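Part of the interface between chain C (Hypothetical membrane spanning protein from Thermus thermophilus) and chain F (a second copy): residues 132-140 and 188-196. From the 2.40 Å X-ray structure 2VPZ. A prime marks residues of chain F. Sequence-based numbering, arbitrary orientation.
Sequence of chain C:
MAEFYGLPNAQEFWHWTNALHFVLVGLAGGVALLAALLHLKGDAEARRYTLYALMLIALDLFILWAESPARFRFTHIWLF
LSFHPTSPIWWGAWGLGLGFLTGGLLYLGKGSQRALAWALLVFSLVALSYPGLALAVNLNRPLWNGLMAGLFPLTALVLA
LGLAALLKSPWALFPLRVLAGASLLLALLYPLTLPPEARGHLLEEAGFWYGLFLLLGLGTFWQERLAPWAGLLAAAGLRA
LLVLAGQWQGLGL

Chain C, residues 132-140: GLALAVNLN
Chain F 188-196: LLYPLTLPP

Apolar contacts between membrane-protein copies often depend less on polar pairing than on leucines whose rotamers carry their methyl groups across the gap, and the meeting of residues 132-140 of chain C with 188-196 of chain F is a compact example. The two stretches bury 321 Å² between them, both sides summed, and no direct hydrogen bond crosses.

The backbones run alongside each other in the same direction. Val137 lies nearest Thr193′, with 6.2 Å between their CA atoms, and Leu139 nearest Pro195′, with CA atoms 7.7 Å apart. Chain C enters as the last part of a helix, with phi/psi near -80/-26 at Leu133 and -52/-22 at Ala136. Ala136 N donates to Gly132 O at 3.0 Å. A weak bond of 3.3 Å joins Val137 N to Leu133 O. The turn then tightens: Asn138 N reaches Leu135 O at 3.2 Å, and the psi of 80° at Asn138 departs from helical values. Chain F also arrives as helix, at Leu188′ and Leu189′. Farther on, Thr193′ N bonds to Tyr190′ O at 3.0 Å, before Leu194′ (-94/158) and Pro195′ (-73/161) extend the chain; Pro195′ occupies the N-cap position of the next helix.

Leu133 contributes the largest covered area, 85 Å². Its CA-to-CB bond points toward chain F, and the m,t rotamer (chi1 -67°, chi2 -178°) continues that reach, spreading the two terminal methyls over different neighbors. Leu133 CD1 lies 3.8 Å from Leu192′ CD1 and 4.0 Å from Leu189′ CD2, while Leu133 CD2 approaches Thr193′ OG1 at 4.1 Å. Both chain F leucines that Leu133 touches are likewise m,t, Leu189′ at -59°/-174° and Leu192′ at -60°/-175°, although CA-to-CB points toward chain C in the former and sideways in the latter. These are ordinary van der Waals separations for methyl groups.

Leu139 repeats the arrangement at the other end. Again m,t (-56°/165°) and with CA-to-CB pointing toward chain F, it places Leu139 CD1 3.8 Å from Pro195′ CA and 3.9 Å from Pro195′ CB, so the methyl rests against the start of a C-gamma endo ring. Leu139 CD2 lies 3.8 Å from Thr193′ O. Val137, with chi1 at -72° (m) and its CA-to-CB bond sideways, makes a lesser contact, Val137 CG1 to Leu192′ O at 4.2 Å.

Between the leucine contacts sits Thr193′, whose chi1 of -102° falls between wells. Thr193′ OG1 faces hydrocarbon, including Ala136 CB at 4.4 Å, and this buried hydroxyl has no polar partner in the model. The short alanine side chain points toward chain F yet leaves the polar link to the main chain: a single water donates to Ala136 O at 2.7 Å and to Thr193′ O at 3.0 Å, joining two carbonyls that could not bond to each other directly. The principle is clear: leucine methyls supply the close packing, and one water reconciles the facing acceptors.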

ATOM      1  N   GLY C 132     -13.208 -31.968 -14.877  1.00 42.74           N
ATOM      2  CA  GLY C 132     -13.744 -30.835 -14.141  1.00 40.02           C
ATOM      3  C   GLY C 132     -12.755 -30.298 -13.113  1.00 40.86           C
ATOM      4  O   GLY C 132     -12.709 -29.091 -12.821  1.00 39.57           O
ATOM      5  N   LEU C 133     -11.945 -31.189 -12.551  1.00 40.94           N
ATOM      6  CA  LEU C 133     -10.909 -30.787 -11.589  1.00 41.74           C
ATOM      7  C   LEU C 133      -9.651 -30.217 -12.315  1.00 41.75           C
ATOM      8  O   LEU C 133      -8.921 -29.422 -11.725  1.00 43.11           O
ATOM      9  CB  LEU C 133     -10.535 -31.942 -10.609  1.00 40.48           C
ATOM     10  CG  LEU C 133     -11.571 -32.445  -9.579  1.00 41.98           C
ATOM     11  CD1 LEU C 133     -10.964 -33.551  -8.692  1.00 42.80           C
ATOM     12  CD2 LEU C 133     -12.074 -31.281  -8.689  1.00 42.71           C
ATOM     13  N   ALA C 134      -9.400 -30.607 -13.574  1.00 40.76           N
ATOM     14  CA  ALA C 134      -8.254 -30.063 -14.330  1.00 39.37           C
ATOM     15  C   ALA C 134      -8.526 -28.560 -14.564  1.00 38.87           C
ATOM     16  O   ALA C 134      -7.595 -27.741 -14.651  1.00 39.25           O
ATOM     17  CB  ALA C 134      -8.037 -30.808 -15.704  1.00 37.69           C
ATOM     18  N   LEU C 135      -9.806 -28.201 -14.647  1.00 37.88           N
ATOM     19  CA  LEU C 135     -10.264 -26.807 -14.785  1.00 36.46           C
ATOM     20  C   LEU C 135     -10.295 -26.088 -13.410  1.00 37.35           C
ATOM     21  O   LEU C 135      -9.552 -25.122 -13.190  1.00 38.99           O
ATOM     22  CB  LEU C 135     -11.691 -26.717 -15.405  1.00 34.04           C
ATOM     23  CG  LEU C 135     -11.953 -27.386 -16.753  1.00 33.56           C
ATOM     24  CD1 LEU C 135     -13.271 -26.884 -17.380  1.00 32.65           C
ATOM     25  CD2 LEU C 135     -10.762 -27.128 -17.713  1.00 30.42           C
ATOM     26  N   ALA C 136     -11.150 -26.595 -12.529  1.00 37.91           N
ATOM     27  CA  ALA C 136     -11.448 -26.105 -11.161  1.00 36.69           C
ATOM     28  C   ALA C 136     -10.344 -25.838 -10.126  1.00 36.31           C
ATOM     29  O   ALA C 136     -10.558 -25.101  -9.175  1.00 36.82           O
ATOM     30  CB  ALA C 136     -12.575 -27.000 -10.512  1.00 37.63           C
ATOM     31  N   VAL C 137      -9.183 -26.460 -10.288  1.00 36.54           N
ATOM     32  CA  VAL C 137      -8.034 -26.252  -9.379  1.00 36.57           C
ATOM     33  C   VAL C 137      -7.315 -24.909  -9.634  1.00 36.65           C
ATOM     34  O   VAL C 137      -6.508 -24.445  -8.815  1.00 36.42           O
ATOM     35  CB  VAL C 137      -6.947 -27.404  -9.483  1.00 36.41           C
ATOM     36  CG1 VAL C 137      -7.460 -28.703  -8.843  1.00 37.48           C
ATOM     37  CG2 VAL C 137      -6.560 -27.621 -10.960  1.00 34.93           C
ATOM     38  N   ASN C 138      -7.603 -24.310 -10.797  1.00 36.30           N
ATOM     39  CA  ASN C 138      -7.018 -23.016 -11.219  1.00 35.45           C
ATOM     40  C   ASN C 138      -7.895 -21.903 -10.698  1.00 34.38           C
ATOM     41  O   ASN C 138      -8.709 -21.328 -11.431  1.00 33.64           O
ATOM     42  CB  ASN C 138      -6.933 -22.961 -12.749  1.00 35.09           C
ATOM     43  CG  ASN C 138      -6.264 -24.162 -13.331  1.00 37.18           C
ATOM     44  OD1 ASN C 138      -6.834 -24.866 -14.179  1.00 39.67           O
ATOM     45  ND2 ASN C 138      -5.062 -24.450 -12.837  1.00 36.12           N
ATOM     46  N   LEU C 139      -7.702 -21.613  -9.421  1.00 34.20           N
ATOM     47  CA  LEU C 139      -8.454 -20.586  -8.717  1.00 34.86           C
ATOM     48  C   LEU C 139      -8.160 -19.136  -9.188  1.00 34.00           C
ATOM     49  O   LEU C 139      -8.794 -18.194  -8.723  1.00 34.33           O
ATOM     50  CB  LEU C 139      -8.208 -20.761  -7.189  1.00 37.35           C
ATOM     51  CG  LEU C 139      -8.564 -22.164  -6.624  1.00 41.01           C
ATOM     52  CD1 LEU C 139      -7.949 -22.346  -5.215  1.00 41.25           C
ATOM     53  CD2 LEU C 139     -10.090 -22.370  -6.568  1.00 41.30           C
ATOM     54  N   ASN C 140      -7.234 -18.973 -10.129  1.00 33.49           N
ATOM     55  CA  ASN C 140      -6.868 -17.674 -10.713  1.00 32.92           C
ATOM     56  C   ASN C 140      -7.790 -17.333 -11.899  1.00 33.35           C
ATOM     57  O   ASN C 140      -7.960 -16.162 -12.285  1.00 33.38           O
ATOM     58  CB  ASN C 140      -5.405 -17.672 -11.177  1.00 30.46           C
ATOM     59  CG  ASN C 140      -5.047 -18.904 -12.015  1.00 30.94           C
ATOM     60  OD1 ASN C 140      -4.539 -18.801 -13.145  1.00 32.63           O
ATOM     61  ND2 ASN C 140      -5.315 -20.080 -11.461  1.00 29.38           N
TER
ATOM     62  N   LEU F 188     -17.829 -35.753  -2.726  1.00 41.71           N
ATOM     63  CA  LEU F 188     -16.457 -36.240  -2.551  1.00 41.68           C
ATOM     64  C   LEU F 188     -15.417 -35.266  -3.200  1.00 42.62           C
ATOM     65  O   LEU F 188     -14.311 -35.048  -2.669  1.00 42.52           O
ATOM     66  CB  LEU F 188     -16.329 -37.633  -3.185  1.00 40.05           C
ATOM     67  CG  LEU F 188     -14.985 -38.353  -3.183  1.00 40.16           C
ATOM     68  CD1 LEU F 188     -14.546 -38.673  -1.748  1.00 39.33           C
ATOM     69  CD2 LEU F 188     -15.103 -39.630  -4.013  1.00 39.55           C
ATOM     70  N   LEU F 189     -15.785 -34.703  -4.354  1.00 42.37           N
ATOM     71  CA  LEU F 189     -14.946 -33.778  -5.120  1.00 42.08           C
ATOM     72  C   LEU F 189     -14.935 -32.362  -4.502  1.00 42.74           C
ATOM     73  O   LEU F 189     -13.945 -31.634  -4.613  1.00 43.72           O
ATOM     74  CB  LEU F 189     -15.379 -33.751  -6.613  1.00 39.66           C
ATOM     75  CG  LEU F 189     -15.349 -35.072  -7.406  1.00 39.28           C
ATOM     76  CD1 LEU F 189     -15.659 -34.827  -8.897  1.00 39.17           C
ATOM     77  CD2 LEU F 189     -13.982 -35.756  -7.260  1.00 37.59           C
ATOM     78  N   TYR F 190     -16.021 -31.978  -3.844  1.00 42.97           N
ATOM     79  CA  TYR F 190     -16.134 -30.668  -3.177  1.00 44.43           C
ATOM     80  C   TYR F 190     -14.834 -30.206  -2.389  1.00 44.93           C
ATOM     81  O   TYR F 190     -14.280 -29.132  -2.696  1.00 45.85           O
ATOM     82  CB  TYR F 190     -17.383 -30.644  -2.270  1.00 44.16           C
ATOM     83  CG  TYR F 190     -17.503 -29.372  -1.460  1.00 43.59           C
ATOM     84  CD1 TYR F 190     -17.680 -28.131  -2.082  1.00 42.64           C
ATOM     85  CD2 TYR F 190     -17.364 -29.404  -0.070  1.00 42.95           C
ATOM     86  CE1 TYR F 190     -17.708 -26.947  -1.335  1.00 41.96           C
ATOM     87  CE2 TYR F 190     -17.387 -28.236   0.688  1.00 42.77           C
ATOM     88  CZ  TYR F 190     -17.557 -27.012   0.055  1.00 42.62           C
ATOM     89  OH  TYR F 190     -17.565 -25.887   0.839  1.00 42.01           O
ATOM     90  N   PRO F 191     -14.347 -30.969  -1.366  1.00 44.65           N
ATOM     91  CA  PRO F 191     -13.124 -30.545  -0.648  1.00 43.93           C
ATOM     92  C   PRO F 191     -11.875 -30.178  -1.526  1.00 43.95           C
ATOM     93  O   PRO F 191     -11.045 -29.320  -1.157  1.00 43.77           O
ATOM     94  CB  PRO F 191     -12.793 -31.746   0.241  1.00 44.37           C
ATOM     95  CG  PRO F 191     -14.148 -32.303   0.601  1.00 43.90           C
ATOM     96  CD  PRO F 191     -15.001 -32.087  -0.665  1.00 44.38           C
ATOM     97  N   LEU F 192     -11.753 -30.858  -2.666  1.00 43.02           N
ATOM     98  CA  LEU F 192     -10.638 -30.731  -3.633  1.00 41.80           C
ATOM     99  C   LEU F 192     -10.687 -29.501  -4.553  1.00 41.76           C
ATOM    100  O   LEU F 192      -9.788 -29.219  -5.350  1.00 43.39           O
ATOM    101  CB  LEU F 192     -10.588 -31.984  -4.505  1.00 41.06           C
ATOM    102  CG  LEU F 192     -10.381 -33.354  -3.881  1.00 40.54           C
ATOM    103  CD1 LEU F 192     -10.250 -34.372  -5.020  1.00 37.59           C
ATOM    104  CD2 LEU F 192      -9.123 -33.361  -2.992  1.00 40.76           C
ATOM    105  N   THR F 193     -11.769 -28.784  -4.369  1.00 41.09           N
ATOM    106  CA  THR F 193     -12.222 -27.614  -5.086  1.00 40.20           C
ATOM    107  C   THR F 193     -11.969 -26.289  -4.319  1.00 41.95           C
ATOM    108  O   THR F 193     -12.065 -25.188  -4.883  1.00 42.52           O
ATOM    109  CB  THR F 193     -13.737 -27.855  -5.276  1.00 38.85           C
ATOM    110  OG1 THR F 193     -14.024 -28.297  -6.594  1.00 39.28           O
ATOM    111  CG2 THR F 193     -14.540 -26.660  -4.833  1.00 36.15           C
ATOM    112  N   LEU F 194     -11.655 -26.404  -3.037  1.00 41.57           N
ATOM    113  CA  LEU F 194     -11.460 -25.252  -2.153  1.00 41.61           C
ATOM    114  C   LEU F 194     -10.023 -24.762  -2.013  1.00 41.33           C
ATOM    115  O   LEU F 194      -9.101 -25.502  -2.347  1.00 41.67           O
ATOM    116  CB  LEU F 194     -11.976 -25.590  -0.742  1.00 41.05           C
ATOM    117  CG  LEU F 194     -13.454 -25.966  -0.603  1.00 41.88           C
ATOM    118  CD1 LEU F 194     -13.705 -26.574   0.790  1.00 40.57           C
ATOM    119  CD2 LEU F 194     -14.353 -24.730  -0.868  1.00 40.60           C
ATOM    120  N   PRO F 195      -9.813 -23.487  -1.602  1.00 41.11           N
ATOM    121  CA  PRO F 195      -8.380 -23.218  -1.497  1.00 41.24           C
ATOM    122  C   PRO F 195      -7.870 -23.974  -0.234  1.00 41.30           C
ATOM    123  O   PRO F 195      -8.672 -24.337   0.648  1.00 41.07           O
ATOM    124  CB  PRO F 195      -8.268 -21.685  -1.416  1.00 41.59           C
ATOM    125  CG  PRO F 195      -9.676 -21.178  -1.122  1.00 41.46           C
ATOM    126  CD  PRO F 195     -10.631 -22.262  -1.613  1.00 41.45           C
ATOM    127  N   PRO F 196      -6.546 -24.220  -0.127  1.00 42.17           N
ATOM    128  CA  PRO F 196      -5.989 -24.943   1.038  1.00 42.12           C
ATOM    129  C   PRO F 196      -6.422 -24.534   2.504  1.00 42.34           C
ATOM    130  O   PRO F 196      -6.602 -25.404   3.364  1.00 42.99           O
ATOM    131  CB  PRO F 196      -4.464 -24.910   0.797  1.00 42.30           C
ATOM    132  CG  PRO F 196      -4.292 -24.485  -0.720  1.00 41.61           C
ATOM    133  CD  PRO F 196      -5.499 -23.605  -0.954  1.00 41.23           C
TER
HETATM  134  O   HOH W   1     -12.616 -24.267  -7.697  1.00 48.00           O